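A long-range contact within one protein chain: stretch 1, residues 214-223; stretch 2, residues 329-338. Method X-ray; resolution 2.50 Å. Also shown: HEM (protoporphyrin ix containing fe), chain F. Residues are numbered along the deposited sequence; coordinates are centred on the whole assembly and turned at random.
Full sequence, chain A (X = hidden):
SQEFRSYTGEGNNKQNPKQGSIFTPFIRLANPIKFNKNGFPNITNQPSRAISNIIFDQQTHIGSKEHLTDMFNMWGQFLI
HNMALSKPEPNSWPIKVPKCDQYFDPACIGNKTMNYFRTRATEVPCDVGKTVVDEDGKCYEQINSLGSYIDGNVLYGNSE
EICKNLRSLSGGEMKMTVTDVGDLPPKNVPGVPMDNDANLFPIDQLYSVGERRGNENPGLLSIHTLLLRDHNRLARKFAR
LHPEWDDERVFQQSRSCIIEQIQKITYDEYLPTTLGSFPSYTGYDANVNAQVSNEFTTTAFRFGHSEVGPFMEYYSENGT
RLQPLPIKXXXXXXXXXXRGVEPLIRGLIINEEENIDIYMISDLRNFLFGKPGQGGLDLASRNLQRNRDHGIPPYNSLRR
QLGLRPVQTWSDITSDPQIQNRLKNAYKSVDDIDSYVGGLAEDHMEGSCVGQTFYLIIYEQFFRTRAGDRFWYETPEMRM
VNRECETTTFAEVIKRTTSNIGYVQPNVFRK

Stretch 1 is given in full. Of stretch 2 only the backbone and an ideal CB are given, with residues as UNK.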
# COMPACT_ATOMS: atom_id res chain seq x y z
N GLY A 214 7.95 -6.96 -1.34
CA GLY A 214 8.90 -5.90 -1.05
C GLY A 214 9.76 -5.53 -2.24
O GLY A 214 10.23 -4.39 -2.34
N ASN A 215 9.97 -6.47 -3.16
CA ASN A 215 10.75 -6.20 -4.36
C ASN A 215 9.97 -5.48 -5.45
O ASN A 215 10.53 -5.23 -6.52
CB ASN A 215 11.30 -7.51 -4.93
CG ASN A 215 12.27 -8.20 -3.99
OD1 ASN A 215 13.48 -8.00 -4.06
ND2 ASN A 215 11.73 -9.03 -3.10
N GLU A 216 8.70 -5.13 -5.20
CA GLU A 216 7.85 -4.56 -6.24
C GLU A 216 8.58 -3.45 -6.99
O GLU A 216 8.60 -3.43 -8.23
CB GLU A 216 6.55 -4.03 -5.64
CG GLU A 216 5.40 -3.85 -6.65
CD GLU A 216 5.39 -2.48 -7.33
OE1 GLU A 216 6.34 -1.69 -7.12
OE2 GLU A 216 4.42 -2.19 -8.07
N ASN A 217 9.20 -2.52 -6.27
CA ASN A 217 9.99 -1.48 -6.91
C ASN A 217 11.16 -1.12 -6.00
O ASN A 217 11.11 -1.36 -4.79
CB ASN A 217 9.15 -0.23 -7.22
CG ASN A 217 8.69 0.49 -5.97
OD1 ASN A 217 9.41 1.33 -5.44
ND2 ASN A 217 7.49 0.18 -5.51
N PRO A 218 12.22 -0.53 -6.56
CA PRO A 218 13.41 -0.24 -5.74
C PRO A 218 13.15 0.79 -4.66
O PRO A 218 13.60 0.62 -3.53
CB PRO A 218 14.44 0.25 -6.77
CG PRO A 218 13.89 -0.15 -8.12
CD PRO A 218 12.42 -0.14 -7.97
N GLY A 219 12.45 1.88 -4.99
CA GLY A 219 12.13 2.87 -3.98
C GLY A 219 11.47 2.26 -2.76
O GLY A 219 11.66 2.74 -1.64
N LEU A 220 10.69 1.19 -2.96
CA LEU A 220 10.13 0.47 -1.83
C LEU A 220 11.20 -0.30 -1.08
O LEU A 220 11.22 -0.32 0.15
CB LEU A 220 9.03 -0.47 -2.33
CG LEU A 220 8.27 -1.29 -1.28
CD1 LEU A 220 7.55 -0.38 -0.29
CD2 LEU A 220 7.28 -2.22 -1.97
N LEU A 221 12.10 -0.96 -1.82
CA LEU A 221 13.20 -1.67 -1.18
C LEU A 221 14.13 -0.72 -0.44
O LEU A 221 14.68 -1.08 0.61
CB LEU A 221 13.99 -2.46 -2.23
CG LEU A 221 13.61 -3.93 -2.37
CD1 LEU A 221 14.11 -4.50 -3.68
CD2 LEU A 221 14.17 -4.72 -1.20
N SER A 222 14.31 0.49 -0.96
CA SER A 222 15.16 1.46 -0.28
C SER A 222 14.62 1.79 1.11
O SER A 222 15.39 1.87 2.07
CB SER A 222 15.29 2.73 -1.12
OG SER A 222 16.07 2.49 -2.27
N ILE A 223 13.31 1.97 1.23
CA ILE A 223 12.73 2.21 2.55
C ILE A 223 12.97 1.01 3.45
O ILE A 223 13.31 1.16 4.63
CB ILE A 223 11.23 2.55 2.43
CG1 ILE A 223 11.05 3.87 1.67
CG2 ILE A 223 10.60 2.64 3.82
CD1 ILE A 223 9.61 4.27 1.41
N UNK A 329 10.70 -0.70 -16.23
CA UNK A 329 11.93 -1.48 -16.13
C UNK A 329 12.34 -1.79 -14.70
O UNK A 329 13.31 -2.53 -14.49
CB UNK A 329 13.07 -0.73 -16.83
N UNK A 330 11.63 -1.26 -13.70
CA UNK A 330 12.02 -1.42 -12.31
C UNK A 330 11.18 -2.43 -11.55
O UNK A 330 11.42 -2.64 -10.36
CB UNK A 330 11.95 -0.07 -11.60
N UNK A 331 10.20 -3.06 -12.20
CA UNK A 331 9.35 -4.04 -11.53
C UNK A 331 10.17 -5.26 -11.14
O UNK A 331 10.67 -5.99 -12.01
CB UNK A 331 8.18 -4.45 -12.43
N UNK A 332 10.32 -5.49 -9.84
CA UNK A 332 11.05 -6.65 -9.32
C UNK A 332 12.44 -6.74 -9.95
O UNK A 332 12.83 -7.77 -10.50
CB UNK A 332 10.27 -7.94 -9.58
N UNK A 333 13.19 -5.64 -9.85
CA UNK A 333 14.53 -5.55 -10.42
C UNK A 333 15.53 -5.21 -9.32
O UNK A 333 15.63 -4.05 -8.91
CB UNK A 333 14.58 -4.51 -11.54
N UNK A 334 16.29 -6.19 -8.82
CA UNK A 334 17.30 -5.88 -7.80
C UNK A 334 18.45 -5.04 -8.32
O UNK A 334 19.09 -4.34 -7.52
CB UNK A 334 17.86 -7.18 -7.21
N UNK A 335 18.75 -5.08 -9.62
CA UNK A 335 19.87 -4.31 -10.15
C UNK A 335 19.75 -2.83 -9.86
O UNK A 335 20.76 -2.11 -9.91
CB UNK A 335 19.99 -4.53 -11.66
N UNK A 336 18.55 -2.34 -9.56
CA UNK A 336 18.37 -0.93 -9.25
C UNK A 336 19.15 -0.51 -8.01
O UNK A 336 19.40 0.69 -7.84
CB UNK A 336 16.88 -0.62 -9.06
N UNK A 337 19.53 -1.45 -7.15
CA UNK A 337 20.32 -1.15 -5.96
C UNK A 337 21.80 -1.49 -6.12
O UNK A 337 22.53 -1.48 -5.13
CB UNK A 337 19.75 -1.91 -4.76
N UNK A 338 22.25 -1.77 -7.35
CA UNK A 338 23.66 -2.10 -7.55
C UNK A 338 24.57 -0.95 -7.13
O UNK A 338 25.71 -1.19 -6.72
CB UNK A 338 23.92 -2.46 -9.01
CHA HEM F . -2.48 -3.06 -4.47
CHB HEM F . 1.20 -2.35 -7.53
CHC HEM F . 1.95 2.04 -5.57
CHD HEM F . -1.89 1.41 -2.69
C1A HEM F . -1.59 -3.22 -5.50
C2A HEM F . -1.58 -4.31 -6.45
C3A HEM F . -0.57 -4.12 -7.30
C4A HEM F . 0.10 -2.89 -6.91
CMA HEM F . -0.16 -5.03 -8.48
CAA HEM F . -2.60 -5.46 -6.45
CBA HEM F . -3.44 -5.30 -7.70
CGA HEM F . -4.77 -6.00 -7.52
O1A HEM F . -5.55 -5.58 -6.63
O2A HEM F . -5.05 -6.96 -8.27
C1B HEM F . 1.72 -1.11 -7.24
C2B HEM F . 2.88 -0.54 -7.89
C3B HEM F . 3.09 0.67 -7.35
C4B HEM F . 2.07 0.90 -6.35
CMB HEM F . 3.66 -1.28 -8.99
CAB HEM F . 4.19 1.72 -7.68
CBB HEM F . 5.08 1.55 -8.66
C1C HEM F . 0.97 2.27 -4.63
C2C HEM F . 0.81 3.47 -3.82
C3C HEM F . -0.26 3.29 -3.02
C4C HEM F . -0.79 1.97 -3.30
CMC HEM F . 1.76 4.67 -3.96
CAC HEM F . -0.93 4.18 -1.94
CBC HEM F . -0.53 5.40 -1.58
C1D HEM F . -2.36 0.14 -2.89
C2D HEM F . -3.41 -0.51 -2.14
C3D HEM F . -3.57 -1.74 -2.64
C4D HEM F . -2.62 -1.92 -3.71
CMD HEM F . -4.20 0.15 -0.99
CAD HEM F . -4.55 -2.82 -2.18
CBD HEM F . -3.91 -3.45 -0.95
CGD HEM F . -4.23 -4.93 -0.85
O1D HEM F . -3.50 -5.73 -1.49
O2D HEM F . -5.19 -5.31 -0.14
NA HEM F . -0.55 -2.37 -5.82
NB HEM F . 1.25 -0.21 -6.31
NC HEM F . -0.03 1.38 -4.28
ND HEM F . -1.90 -0.75 -3.84
FE HEM F . -0.31 -0.50 -5.02

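Position 329 lies beyond the reach of stretch 1, which therefore says nothing about its side chain; the deposited residue is Phe329.

At position 330 the CB points toward stretch 1 and sits 3.7 Å from Pro218 CD, so a small residue, polar or apolar, would fit easily. It is Ser330, whose CB packs on Pro218 while OG is hydrogen-bonded elsewhere in the structure.

The CB of position 331 points away, 4.3 Å from Glu216 O, yet the haem and the carboxylate of Glu216 lie within range of a long side chain. An aromatic or a long flexible residue could return to them. Tyr331 does so: its CE1 comes within 4.4 Å of Glu216 OE2 and 3.9 Å of HEM CMB. Glu216 OE2 and HEM CMB are themselves joined by a covalent bond of 1.5 Å, so the tyrosine ring lies beside the linkage. Its backbone adds a CA-H...O contact, from Tyr331 CA to Glu216 O at 3.4 Å.

Position 332 has positive phi and psi (52/54), a conformation favoured by glycine, asparagine or aspartate but open to other residues. Its CB points sideways, 4.1 Å from Asn215 O, and the backbone and aliphatic carbons of Asn215 and Glu216 offer a surface suited to a flat or broad apolar group. Phe332 fills the place. Glu216 CA lies over one ring face, 3.9 Å from the centroid and 12° off the normal, a CH-pi contact, while Phe332 CD1 reaches Asn215 CB at 3.8 Å. The backbone contributes as well: Phe332 N donates a hydrogen bond to Glu216 O at 3.1 Å, and Phe332 CA makes a CA-H...O contact of 3.2 Å with Asn215 O.

Position 333 points sideways with no atom of stretch 1 near its CB, so many residues are possible. Asn333 ND2 donates a weak hydrogen bond to Phe329 O.

At position 334 phi is -67°, which admits proline at the start of the 3-10 segment; the residue is Pro334. Position 335, out of reach, is His335.

At position 336 the CB points toward stretch 1 and already lies 3.2 Å from Pro218 CG, a tight approach that leaves little room there and favours a small residue such as alanine or glycine. Ala336 occupies it, its methyl against the proline ring.

The CB of position 337 also points toward stretch 1 but has open space ahead, bordered by Pro218, Leu221 and Ser222; leucine, methionine or isoleucine would suit. Leu337 extends (m, t) to place CD1 4.0 Å from Leu221 CB and CD2 3.8 Å from Ser222 OG.

Position 338, Asn338, lies out of reach.

Stretch 2 329-338: FSYFNPHALN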
# COMPACT_ATOMS: atom_id res chain seq x y z
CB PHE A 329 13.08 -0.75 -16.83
CG PHE A 329 12.91 -0.59 -18.32
CD1 PHE A 329 11.86 -1.20 -19.00
CD2 PHE A 329 13.82 0.16 -19.05
CE1 PHE A 329 11.72 -1.05 -20.36
CE2 PHE A 329 13.68 0.32 -20.41
CZ PHE A 329 12.63 -0.29 -21.07
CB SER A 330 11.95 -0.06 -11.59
OG SER A 330 10.60 0.33 -11.39
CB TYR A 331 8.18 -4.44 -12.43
CG TYR A 331 7.21 -3.32 -12.73
CD1 TYR A 331 6.91 -2.35 -11.79
CD2 TYR A 331 6.58 -3.25 -13.98
CE1 TYR A 331 6.01 -1.33 -12.07
CE2 TYR A 331 5.69 -2.24 -14.27
CZ TYR A 331 5.41 -1.28 -13.31
OH TYR A 331 4.51 -0.27 -13.60
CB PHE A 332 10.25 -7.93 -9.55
CG PHE A 332 8.92 -7.94 -8.85
CD1 PHE A 332 8.77 -8.53 -7.61
CD2 PHE A 332 7.82 -7.33 -9.44
CE1 PHE A 332 7.54 -8.53 -6.97
CE2 PHE A 332 6.59 -7.32 -8.80
CZ PHE A 332 6.46 -7.93 -7.56
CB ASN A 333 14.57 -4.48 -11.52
CG ASN A 333 15.95 -4.33 -12.12
OD1 ASN A 333 16.80 -5.20 -11.98
ND2 ASN A 333 16.17 -3.21 -12.80
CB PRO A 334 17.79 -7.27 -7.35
CG PRO A 334 16.72 -8.22 -7.78
CD PRO A 334 16.15 -7.64 -9.04
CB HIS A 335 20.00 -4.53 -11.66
CG HIS A 335 20.60 -5.85 -12.02
ND1 HIS A 335 21.76 -5.97 -12.75
CD2 HIS A 335 20.20 -7.12 -11.75
CE1 HIS A 335 22.05 -7.25 -12.91
NE2 HIS A 335 21.12 -7.97 -12.32
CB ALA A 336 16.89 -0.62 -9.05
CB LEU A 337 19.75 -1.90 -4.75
CG LEU A 337 18.29 -1.63 -4.37
CD1 LEU A 337 17.92 -2.41 -3.11
CD2 LEU A 337 18.05 -0.14 -4.17
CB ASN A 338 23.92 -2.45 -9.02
CG ASN A 338 23.40 -3.83 -9.39
OD1 ASN A 338 23.29 -4.72 -8.53
ND2 ASN A 338 23.09 -4.02 -10.67
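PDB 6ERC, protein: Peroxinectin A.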